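Local structure of OXA-46 oxacillinase (Pseudomonas aeruginosa, 3IF6) at residues 29-34 with 55-60; 37-42 with 246-251; 109-114 with 121-126; 203-208 with 224-229. The protein probably hydrolyses the ring amide bond of beta-lactam antibiotics, giving substituted beta-amino acids, as a class D serine beta-lactamase. One frame throughout, in Å; residues are numbered along the deposited sequence.

Interaction 1 of 4, residues 29-34 with 55-60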
# COMPACT_ATOMS: atom_id res chain seq x y z
N SER C 29 -0.32 -12.60 30.46
CA SER C 29 0.09 -13.94 30.84
C SER C 29 -0.62 -14.99 30.02
O SER C 29 -0.02 -16.02 29.68
CB SER C 29 -0.14 -14.18 32.34
OG SER C 29 0.82 -13.46 33.13
N ASP C 30 -1.89 -14.74 29.69
CA ASP C 30 -2.63 -15.61 28.78
C ASP C 30 -2.05 -15.69 27.36
O ASP C 30 -2.43 -16.55 26.58
CB ASP C 30 -4.14 -15.29 28.78
CG ASP C 30 -4.47 -13.82 28.49
OD1 ASP C 30 -5.65 -13.56 28.15
OD2 ASP C 30 -3.59 -12.92 28.63
N TRP C 31 -1.09 -14.84 27.05
CA TRP C 31 -0.40 -14.93 25.76
C TRP C 31 0.66 -16.04 25.60
O TRP C 31 1.10 -16.33 24.46
CB TRP C 31 0.14 -13.55 25.34
CG TRP C 31 -0.96 -12.61 24.88
CD1 TRP C 31 -2.32 -12.89 24.79
CD2 TRP C 31 -0.79 -11.27 24.40
NE1 TRP C 31 -2.98 -11.81 24.29
CE2 TRP C 31 -2.08 -10.79 24.05
CE3 TRP C 31 0.31 -10.42 24.25
CZ2 TRP C 31 -2.29 -9.50 23.56
CZ3 TRP C 31 0.10 -9.11 23.76
CH2 TRP C 31 -1.20 -8.67 23.41
N LYS C 32 1.05 -16.67 26.71
CA LYS C 32 2.06 -17.74 26.72
C LYS C 32 1.66 -18.95 25.87
O LYS C 32 2.49 -19.53 25.16
CB LYS C 32 2.33 -18.20 28.17
CG LYS C 32 3.66 -18.95 28.34
CD LYS C 32 3.72 -19.87 29.59
CE LYS C 32 3.56 -21.34 29.19
NZ LYS C 32 2.14 -21.68 28.79
N LYS C 33 0.39 -19.34 25.97
CA LYS C 33 -0.14 -20.47 25.19
C LYS C 33 0.26 -20.43 23.71
O LYS C 33 0.55 -21.48 23.13
CB LYS C 33 -1.68 -20.56 25.34
CG LYS C 33 -2.45 -19.29 24.89
CD LYS C 33 -3.98 -19.51 24.75
CE LYS C 33 -4.69 -19.49 26.12
NZ LYS C 33 -5.64 -20.66 26.33
N PHE C 34 0.27 -19.23 23.10
CA PHE C 34 0.56 -19.09 21.67
C PHE C 34 1.98 -19.48 21.35
O PHE C 34 2.22 -20.19 20.37
CB PHE C 34 0.26 -17.67 21.15
CG PHE C 34 -1.20 -17.27 21.24
CD1 PHE C 34 -2.14 -17.80 20.36
CD2 PHE C 34 -1.62 -16.37 22.21
CE1 PHE C 34 -3.49 -17.45 20.46
CE2 PHE C 34 -2.95 -16.01 22.32
CZ PHE C 34 -3.90 -16.54 21.44
N THR C 55 -3.54 1.15 23.96
CA THR C 55 -3.01 0.19 24.91
C THR C 55 -1.65 -0.40 24.46
O THR C 55 -1.33 -0.48 23.26
CB THR C 55 -4.00 -0.91 25.20
OG1 THR C 55 -4.26 -1.60 23.99
CG2 THR C 55 -5.29 -0.34 25.77
N LEU C 56 -0.83 -0.72 25.46
CA LEU C 56 0.47 -1.35 25.27
C LEU C 56 0.47 -2.58 26.13
O LEU C 56 0.37 -2.51 27.35
CB LEU C 56 1.62 -0.40 25.63
CG LEU C 56 3.07 -0.66 25.15
CD1 LEU C 56 3.24 -0.90 23.62
CD2 LEU C 56 3.93 0.50 25.60
N SER C 57 0.48 -3.72 25.45
CA SER C 57 0.43 -5.02 26.05
C SER C 57 1.69 -5.80 25.74
O SER C 57 2.39 -5.54 24.71
CB SER C 57 -0.77 -5.75 25.54
OG SER C 57 -1.90 -5.08 26.04
N VAL C 58 2.02 -6.70 26.66
CA VAL C 58 3.25 -7.46 26.57
C VAL C 58 3.17 -8.88 27.05
O VAL C 58 2.42 -9.21 27.93
CB VAL C 58 4.41 -6.79 27.35
CG1 VAL C 58 5.69 -7.45 27.07
CG2 VAL C 58 4.57 -5.37 27.04
N PHE C 59 4.01 -9.69 26.44
CA PHE C 59 4.40 -10.96 26.95
C PHE C 59 5.91 -10.94 27.18
O PHE C 59 6.64 -10.63 26.29
CB PHE C 59 3.99 -12.12 26.08
CG PHE C 59 4.31 -13.41 26.68
CD1 PHE C 59 3.57 -13.88 27.72
CD2 PHE C 59 5.41 -14.11 26.28
CE1 PHE C 59 3.89 -15.02 28.32
CE2 PHE C 59 5.72 -15.25 26.88
CZ PHE C 59 4.95 -15.70 27.90
N ASP C 60 6.34 -11.34 28.38
CA ASP C 60 7.73 -11.29 28.83
C ASP C 60 8.33 -9.90 28.89
O ASP C 60 9.07 -9.54 28.01
CB ASP C 60 8.61 -12.24 28.02
CG ASP C 60 9.83 -12.69 28.76
OD1 ASP C 60 10.30 -11.98 29.64
OD2 ASP C 60 10.33 -13.75 28.46
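Phe59 reaches from its strand to the turn at residues 29-32, and each part of its side chain meets a different piece of it. Its CB lies 4.2 Å from CB of Trp31. With CG anti to the backbone N (chi1 -175°), the ring swings out along the turn. CD1 comes 3.9 Å from the backbone N of Lys32. Farther out, CE1 lies 3.5 Å from CB of Lys32, and CZ at the tip is the same distance from CG of that lysine. One face of the ring is covered by the carbonyl carbon of Trp31. The lysine thus gives its aliphatic root to the ring, while its chain bends farther out and NZ is hydrogen-bonded to Ser36 OG.

Trp31 sends its indole in the other direction, back along the strand. The far corner of its six-membered ring arrives obliquely at Ser57, with CH2 3.6 Å from Ser57 CB. Ser57 and Phe59 both face the turn, whereas Val58 between them points away, as alternation along a strand requires. Packing alone holds the contact, backbone atoms included. Strand 55-59 bonds to Val26 of strand 26-27 on one side and to Ile46 of strand 42-48 on the other, and Trp31 also touches Ile46 and Ile256 of helix 248-259, so it lies between the sheet and that helix.

Interaction 2 of 4, residues 37-42 with 246-251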
# COMPACT_ATOMS: atom_id res chain seq x y z
N ASP C 37 2.45 -23.42 22.51
CA ASP C 37 1.79 -24.34 21.55
C ASP C 37 2.71 -24.66 20.35
O ASP C 37 2.58 -25.69 19.70
CB ASP C 37 0.44 -23.76 21.05
CG ASP C 37 -0.75 -24.02 22.02
OD1 ASP C 37 -1.84 -23.47 21.76
OD2 ASP C 37 -0.62 -24.77 23.02
N LEU C 38 3.64 -23.76 20.05
CA LEU C 38 4.64 -24.04 19.03
C LEU C 38 6.02 -24.35 19.63
O LEU C 38 7.03 -24.35 18.92
CB LEU C 38 4.71 -22.90 18.01
CG LEU C 38 3.63 -22.95 16.92
CD1 LEU C 38 3.56 -21.64 16.15
CD2 LEU C 38 3.80 -24.14 15.93
N GLN C 39 6.03 -24.65 20.94
CA GLN C 39 7.24 -24.90 21.75
C GLN C 39 8.30 -23.81 21.61
O GLN C 39 9.50 -24.12 21.63
CB GLN C 39 7.87 -26.29 21.47
CG GLN C 39 6.90 -27.47 21.33
CD GLN C 39 6.40 -27.65 19.89
OE1 GLN C 39 5.20 -27.84 19.64
NE2 GLN C 39 7.33 -27.57 18.94
N ALA C 40 7.87 -22.55 21.47
CA ALA C 40 8.80 -21.42 21.27
C ALA C 40 9.09 -20.64 22.57
O ALA C 40 8.34 -20.74 23.55
CB ALA C 40 8.26 -20.48 20.20
N GLU C 41 10.20 -19.91 22.58
CA GLU C 41 10.55 -19.03 23.69
C GLU C 41 10.65 -17.66 23.08
O GLU C 41 11.45 -17.46 22.19
CB GLU C 41 11.92 -19.37 24.32
CG GLU C 41 12.05 -20.78 24.87
CD GLU C 41 11.41 -20.92 26.23
OE1 GLU C 41 11.87 -20.24 27.17
OE2 GLU C 41 10.44 -21.70 26.36
N GLY C 42 9.82 -16.73 23.54
CA GLY C 42 9.96 -15.37 23.06
C GLY C 42 9.22 -14.29 23.82
O GLY C 42 8.74 -14.49 24.91
N LEU C 246 11.96 -20.76 11.78
CA LEU C 246 11.73 -19.46 11.16
C LEU C 246 10.25 -19.09 11.02
O LEU C 246 9.91 -17.92 11.06
CB LEU C 246 12.49 -19.34 9.82
CG LEU C 246 13.84 -18.58 9.83
CD1 LEU C 246 14.64 -18.80 11.12
CD2 LEU C 246 14.71 -18.86 8.59
N PHE C 247 9.40 -20.10 10.93
CA PHE C 247 8.01 -19.93 10.53
C PHE C 247 7.09 -19.55 11.67
O PHE C 247 6.06 -18.90 11.44
CB PHE C 247 7.47 -21.20 9.88
CG PHE C 247 7.05 -22.27 10.85
CD1 PHE C 247 5.70 -22.51 11.10
CD2 PHE C 247 8.01 -23.05 11.53
CE1 PHE C 247 5.30 -23.51 12.00
CE2 PHE C 247 7.63 -24.05 12.45
CZ PHE C 247 6.27 -24.29 12.68
N LYS C 248 7.42 -20.00 12.88
CA LYS C 248 6.57 -19.70 14.04
C LYS C 248 6.70 -18.26 14.53
O LYS C 248 5.89 -17.81 15.34
CB LYS C 248 6.72 -20.74 15.19
CG LYS C 248 7.99 -21.59 15.21
CD LYS C 248 8.11 -22.39 16.54
CE LYS C 248 8.88 -23.72 16.34
NZ LYS C 248 9.78 -24.13 17.46
N ARG C 249 7.68 -17.52 14.02
CA ARG C 249 7.69 -16.07 14.16
C ARG C 249 6.33 -15.41 13.74
O ARG C 249 5.58 -14.91 14.60
CB ARG C 249 8.82 -15.47 13.32
CG ARG C 249 10.19 -16.03 13.56
CD ARG C 249 11.19 -15.32 12.64
NE ARG C 249 11.18 -15.82 11.27
CZ ARG C 249 11.93 -15.32 10.29
NH1 ARG C 249 12.75 -14.31 10.55
NH2 ARG C 249 11.88 -15.82 9.05
N GLU C 250 6.01 -15.45 12.44
CA GLU C 250 4.69 -15.01 11.93
C GLU C 250 3.54 -15.76 12.55
O GLU C 250 2.51 -15.13 12.84
CB GLU C 250 4.57 -15.13 10.41
CG GLU C 250 5.29 -14.04 9.67
CD GLU C 250 4.79 -13.84 8.24
OE1 GLU C 250 3.59 -14.11 7.97
OE2 GLU C 250 5.59 -13.39 7.39
N ALA C 251 3.69 -17.06 12.78
CA ALA C 251 2.54 -17.88 13.20
C ALA C 251 2.01 -17.54 14.59
O ALA C 251 0.78 -17.56 14.80
CB ALA C 251 2.83 -19.37 13.09
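Leu38 packs against Lys248 where a Schellman motif, with Gln39 at positive phi as its C-prime residue, ends helix 32-36 next to the start of helix 248-259. The apolar contacts centre on Leu38. Its two methyl groups divide the work: CD1 sits 3.4 Å from CB of Lys248 and 3.9 Å from CB of Ala251 one turn farther along the helix, while CD2 approaches the Phe247 ring obliquely, 4.1 Å from CZ. The leucine and the lysine run past each other in opposite directions, which lays the lysine methylenes against the root of Leu38, with CD 3.7 Å from Leu38 CB. Ala40 adds its methyl group against the same CD and also reaches Ile252 and Ile237, so the segment after the Schellman turn is packed on both the helix and strand 229-238.

The polar contact is slighter. The ammonium group of Lys248 forms a salt bridge with Asp245, just ahead of the helix, and this is its stronger partner; toward residues 37-42 it gives a weak hydrogen bond. The acceptor, Leu38 O, lies alongside the end of the lysine chain, 3.1 Å from NZ and 3.2 Å from CE.

Interaction 3 of 4, residues 109-114 with 121-126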
# COMPACT_ATOMS: atom_id res chain seq x y z
N GLN C 109 19.50 -13.48 -8.53
CA GLN C 109 18.62 -12.73 -9.40
C GLN C 109 19.06 -11.30 -9.28
O GLN C 109 19.68 -10.93 -8.27
CB GLN C 109 17.22 -12.80 -8.82
CG GLN C 109 16.13 -13.13 -9.78
CD GLN C 109 15.14 -14.08 -9.14
OE1 GLN C 109 13.93 -13.92 -9.28
NE2 GLN C 109 15.65 -15.08 -8.43
N ASP C 110 18.73 -10.48 -10.27
CA ASP C 110 18.86 -9.02 -10.12
C ASP C 110 17.85 -8.55 -9.07
O ASP C 110 16.79 -9.17 -8.89
CB ASP C 110 18.64 -8.29 -11.46
CG ASP C 110 19.83 -8.42 -12.41
OD1 ASP C 110 20.77 -9.19 -12.12
OD2 ASP C 110 19.83 -7.72 -13.46
N GLN C 111 18.18 -7.49 -8.35
CA GLN C 111 17.31 -7.12 -7.25
C GLN C 111 16.68 -5.76 -7.35
O GLN C 111 17.28 -4.80 -7.83
CB GLN C 111 18.00 -7.32 -5.89
CG GLN C 111 18.47 -8.74 -5.64
CD GLN C 111 17.38 -9.72 -5.19
OE1 GLN C 111 16.46 -9.36 -4.44
NE2 GLN C 111 17.49 -10.97 -5.63
N ASP C 112 15.43 -5.75 -6.93
CA ASP C 112 14.63 -4.57 -6.69
C ASP C 112 14.76 -4.24 -5.22
O ASP C 112 14.98 -5.14 -4.41
CB ASP C 112 13.17 -4.98 -6.88
CG ASP C 112 12.48 -4.16 -7.88
OD1 ASP C 112 13.04 -3.10 -8.26
OD2 ASP C 112 11.38 -4.58 -8.29
N LEU C 113 14.55 -2.97 -4.88
CA LEU C 113 14.15 -2.60 -3.51
C LEU C 113 12.98 -3.48 -2.99
O LEU C 113 13.02 -3.97 -1.86
CB LEU C 113 13.80 -1.11 -3.48
CG LEU C 113 14.39 -0.20 -2.41
CD1 LEU C 113 15.89 -0.42 -2.16
CD2 LEU C 113 14.13 1.23 -2.82
N ARG C 114 11.96 -3.71 -3.83
CA ARG C 114 10.86 -4.63 -3.53
C ARG C 114 11.24 -6.10 -3.38
O ARG C 114 10.84 -6.73 -2.42
CB ARG C 114 9.68 -4.45 -4.53
CG ARG C 114 8.24 -4.86 -4.01
CD ARG C 114 7.89 -4.16 -2.68
NE ARG C 114 6.47 -3.81 -2.48
CZ ARG C 114 5.91 -2.64 -2.83
NH1 ARG C 114 6.60 -1.69 -3.44
NH2 ARG C 114 4.63 -2.42 -2.58
N THR C 121 17.42 -9.87 0.82
CA THR C 121 18.62 -10.00 0.00
C THR C 121 19.70 -9.14 0.64
O THR C 121 19.83 -7.94 0.32
CB THR C 121 18.32 -9.56 -1.47
OG1 THR C 121 17.14 -10.24 -1.96
CG2 THR C 121 19.50 -9.88 -2.35
N VAL C 122 20.46 -9.74 1.54
CA VAL C 122 21.39 -8.93 2.32
C VAL C 122 22.55 -8.29 1.53
O VAL C 122 23.01 -7.22 1.92
CB VAL C 122 21.81 -9.57 3.69
CG1 VAL C 122 22.58 -10.88 3.52
CG2 VAL C 122 22.59 -8.56 4.54
N TRP C 123 22.95 -8.89 0.39
CA TRP C 123 24.02 -8.31 -0.44
C TRP C 123 23.71 -6.92 -1.04
O TRP C 123 24.60 -6.06 -1.18
CB TRP C 123 24.53 -9.30 -1.51
CG TRP C 123 23.58 -9.65 -2.65
CD1 TRP C 123 22.90 -10.84 -2.80
CD2 TRP C 123 23.25 -8.85 -3.80
NE1 TRP C 123 22.16 -10.81 -3.97
CE2 TRP C 123 22.34 -9.61 -4.59
CE3 TRP C 123 23.62 -7.56 -4.23
CZ2 TRP C 123 21.80 -9.12 -5.80
CZ3 TRP C 123 23.07 -7.07 -5.43
CH2 TRP C 123 22.17 -7.85 -6.19
N VAL C 124 22.44 -6.69 -1.37
CA VAL C 124 22.00 -5.39 -1.87
C VAL C 124 22.22 -4.37 -0.78
O VAL C 124 22.64 -3.25 -1.03
CB VAL C 124 20.48 -5.40 -2.24
CG1 VAL C 124 20.05 -4.05 -2.83
CG2 VAL C 124 20.16 -6.53 -3.18
N TYR C 125 21.91 -4.79 0.45
CA TYR C 125 22.09 -3.93 1.62
C TYR C 125 23.56 -3.81 2.03
O TYR C 125 23.98 -2.76 2.54
CB TYR C 125 21.15 -4.37 2.76
CG TYR C 125 19.75 -3.86 2.53
CD1 TYR C 125 18.79 -4.64 1.86
CD2 TYR C 125 19.38 -2.56 2.93
CE1 TYR C 125 17.52 -4.15 1.61
CE2 TYR C 125 18.10 -2.05 2.68
CZ TYR C 125 17.18 -2.86 2.02
OH TYR C 125 15.93 -2.37 1.78
N GLU C 126 24.34 -4.89 1.79
CA GLU C 126 25.80 -4.86 1.95
C GLU C 126 26.39 -3.74 1.10
O GLU C 126 27.22 -2.98 1.57
CB GLU C 126 26.41 -6.23 1.63
CG GLU C 126 26.47 -7.18 2.81
CD GLU C 126 26.42 -8.68 2.45
OE1 GLU C 126 26.60 -9.07 1.28
OE2 GLU C 126 26.20 -9.49 3.37
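Gln111 and Thr121 meet at the tight end of this contact. The hydroxyl OG1 of Thr121 donates to Gln111 OE1 over 2.7 Å, approaching well above the carbonyl plane (71° out of it). The glutamine amide is held from several sides: OE1 is also hydrogen-bonded to Ser115 OG, NE2 bonds to Gly106 O and more weakly to Gln109 O, and Thr121 OG1 has His107 ND1 as a second partner. These bonds fix the rotation of a buried amide. The chain reaches them by folding at chi2 (-80°), a bend that brings CG obliquely against the Trp123 indole, 3.4 Å from CZ2, while the amide stands almost at right angles to the ring. Gln111 CB rests 3.6 Å from Val124 CG2, and this methyl lies with Thr121 CG2 over one face of the indole.

Thr121 and Val122 are the last two residues of the Ser-X-Val signature of class D beta-lactamases, set at the bend between helices 113-119 and 122-132. Tyr125, on the second of these helices, bonds through OH to Thr79; its side chain is about 7 Å from that of Ser72, the predicted acyl-ester nucleophile.

Away from Gln111 the fit is slacker. Leu113 CD1 comes no nearer than 4.4 Å to Tyr125 OH, and Leu113 also touches Leu196 of helix 187-196. At the solvent side, Gln109 meets the indole through its backbone alone, with O at the ring edge 3.7 Å from Trp123 CZ2, while its own side chain turns off toward solvent.

Interaction 4 of 4, residues 203-208 with 224-229. With EDO (1,2-ethanediol), chain K.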
# COMPACT_ATOMS: atom_id res chain seq x y z
N ARG C 203 -9.62 -5.32 2.19
CA ARG C 203 -10.36 -4.10 1.82
C ARG C 203 -10.21 -3.02 2.89
O ARG C 203 -10.04 -1.83 2.57
CB ARG C 203 -11.82 -4.42 1.55
CG ARG C 203 -11.97 -5.26 0.25
CD ARG C 203 -13.28 -4.97 -0.48
NE ARG C 203 -13.54 -5.99 -1.50
CZ ARG C 203 -13.48 -5.79 -2.82
NH1 ARG C 203 -13.19 -4.60 -3.33
NH2 ARG C 203 -13.72 -6.80 -3.63
N SER C 204 -10.21 -3.47 4.16
CA SER C 204 -10.13 -2.62 5.35
C SER C 204 -8.79 -2.63 6.11
O SER C 204 -8.70 -2.03 7.18
CB SER C 204 -11.23 -3.03 6.32
OG SER C 204 -12.47 -2.53 5.87
N TRP C 205 -7.77 -3.31 5.59
CA TRP C 205 -6.57 -3.52 6.40
C TRP C 205 -5.32 -3.79 5.60
O TRP C 205 -5.36 -4.46 4.57
CB TRP C 205 -6.79 -4.63 7.43
CG TRP C 205 -7.10 -5.91 6.83
CD1 TRP C 205 -8.34 -6.39 6.46
CD2 TRP C 205 -6.15 -6.92 6.48
NE1 TRP C 205 -8.22 -7.64 5.92
CE2 TRP C 205 -6.89 -7.99 5.91
CE3 TRP C 205 -4.75 -7.03 6.62
CZ2 TRP C 205 -6.26 -9.19 5.46
CZ3 TRP C 205 -4.13 -8.23 6.19
CH2 TRP C 205 -4.89 -9.29 5.61
N ILE C 206 -4.22 -3.26 6.10
CA ILE C 206 -2.93 -3.31 5.43
C ILE C 206 -1.86 -3.72 6.44
O ILE C 206 -1.52 -2.95 7.35
CB ILE C 206 -2.60 -1.94 4.80
CG1 ILE C 206 -3.77 -1.48 3.89
CG2 ILE C 206 -1.22 -1.98 4.08
CD1 ILE C 206 -3.77 -0.00 3.63
N LEU C 207 -1.36 -4.94 6.28
CA LEU C 207 -0.22 -5.48 7.06
C LEU C 207 1.10 -5.01 6.48
O LEU C 207 1.43 -5.32 5.34
CB LEU C 207 -0.28 -7.01 7.16
CG LEU C 207 0.85 -7.75 7.90
CD1 LEU C 207 0.90 -7.44 9.43
CD2 LEU C 207 0.71 -9.23 7.66
N ARG C 208 1.82 -4.20 7.25
CA ARG C 208 3.16 -3.75 6.89
C ARG C 208 4.10 -4.36 7.91
O ARG C 208 3.99 -4.07 9.10
CB ARG C 208 3.26 -2.23 6.95
CG ARG C 208 2.32 -1.52 6.02
CD ARG C 208 2.50 -0.01 6.06
NE ARG C 208 1.23 0.66 5.75
CZ ARG C 208 0.91 1.21 4.57
NH1 ARG C 208 1.79 1.22 3.57
NH2 ARG C 208 -0.29 1.78 4.41
N ILE C 224 -0.54 -3.67 11.57
CA ILE C 224 -1.80 -3.70 10.79
C ILE C 224 -2.60 -2.40 10.95
O ILE C 224 -2.97 -2.00 12.06
CB ILE C 224 -2.73 -4.87 11.16
CG1 ILE C 224 -1.95 -6.05 11.75
CG2 ILE C 224 -3.52 -5.34 9.92
CD1 ILE C 224 -1.38 -5.79 13.13
N GLU C 225 -2.84 -1.72 9.82
CA GLU C 225 -3.61 -0.49 9.80
C GLU C 225 -5.06 -0.86 9.55
O GLU C 225 -5.34 -1.52 8.57
CB GLU C 225 -3.16 0.41 8.66
CG GLU C 225 -1.68 0.63 8.56
CD GLU C 225 -1.36 1.72 7.57
OE1 GLU C 225 -2.31 2.16 6.86
OE2 GLU C 225 -0.15 2.12 7.51
N TRP C 226 -5.94 -0.49 10.48
CA TRP C 226 -7.38 -0.65 10.31
C TRP C 226 -7.96 0.75 10.14
O TRP C 226 -7.21 1.74 10.29
CB TRP C 226 -8.00 -1.38 11.49
CG TRP C 226 -7.62 -2.80 11.58
CD1 TRP C 226 -6.47 -3.33 12.19
CD2 TRP C 226 -8.31 -3.92 11.00
NE1 TRP C 226 -6.46 -4.70 12.04
CE2 TRP C 226 -7.56 -5.10 11.32
CE3 TRP C 226 -9.49 -4.04 10.21
CZ2 TRP C 226 -7.96 -6.40 10.90
CZ3 TRP C 226 -9.90 -5.34 9.80
CH2 TRP C 226 -9.13 -6.51 10.16
N PRO C 227 -9.26 0.87 9.79
CA PRO C 227 -9.84 2.25 9.61
C PRO C 227 -9.61 3.25 10.81
O PRO C 227 -9.32 4.48 10.62
CB PRO C 227 -11.34 1.98 9.40
CG PRO C 227 -11.42 0.56 8.85
CD PRO C 227 -10.26 -0.20 9.52
N THR C 228 -9.72 2.71 12.03
CA THR C 228 -9.59 3.53 13.25
C THR C 228 -8.16 3.73 13.75
O THR C 228 -7.90 4.60 14.58
CB THR C 228 -10.53 3.01 14.35
OG1 THR C 228 -10.42 1.57 14.44
CG2 THR C 228 -12.03 3.37 13.95
N GLY C 229 -7.20 2.99 13.20
CA GLY C 229 -5.80 3.20 13.58
C GLY C 229 -5.01 1.92 13.51
O GLY C 229 -5.54 0.89 13.09
C1 EDO K . -9.27 9.17 12.01
O1 EDO K . -8.62 10.08 11.11
C2 EDO K . -10.33 8.38 11.26
O2 EDO K . -10.64 7.20 12.01
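Trp205 holds CG between its backbone N and carbonyl carbon (chi1 61°), and Trp226 turns its own CG anti to the carbonyl carbon (chi1 -69°); together these torsions lay the two side chains beside each other at the open end of a beta hairpin, strands 206-213 and 217-226. Trp205 CB sits squarely over the six-membered ring of Trp226, a CH-pi contact 3.7 Å from the centroid. Beyond it the indoles meet obliquely, and Trp205 CE3 reaches Ile224 CG2 at 3.9 Å. Trp226 is fixed on its polar side by a bond from NE1 to Ala262 O.

The strands themselves join at the antiparallel hydrogen-bonded pair Ile206-Glu225, with Glu225 N 3.1 Å from Ile206 O and Ile206 N 3.2 Å from Glu225 O. Next comes the non-hydrogen-bonded pair Leu207-Ile224, whose side chains cross on the sheet face that helix 248-259 covers.

Glu225 lies on the other face, where Arg208, extended from CG to NE, grips it side-on, in a salt bridge using NE for OE2 and NH2 for OE1. Glu225 OE2 also accepts from Trp223 NE1, and Arg208 NH2 has a further salt bridge with Asp195 of the neighbouring subunit, placing this pair at the dimer interface. Both arginine nitrogens approach from above the carboxylate plane, and the shorter bond, NE to Glu225 OE2, measures 2.7 Å.

Interactions 1, 2 and 4 gather around the central sheet and helix 248-259, whereas interaction 3 belongs to the helical part that carries the predicted nucleophile Ser72. Interactions 1 and 2 touch, Phe59 CD2 lying 3.6 Å from Gly42 O, and their segments alternate along the chain. Interactions 2 and 4 come within about 6 Å between nearest atoms. Interactions 1 and 3 lie on opposite sides of the chain's centre, with about 35 Å between their centres. Across the dimer, Ile206 and Arg208 of interaction 4 pack on Arg114 of interaction 3 in the neighbouring subunit. The ethanediol, probably a crystallisation additive, gives a weak hydrogen bond to Pro227 O in interaction 4.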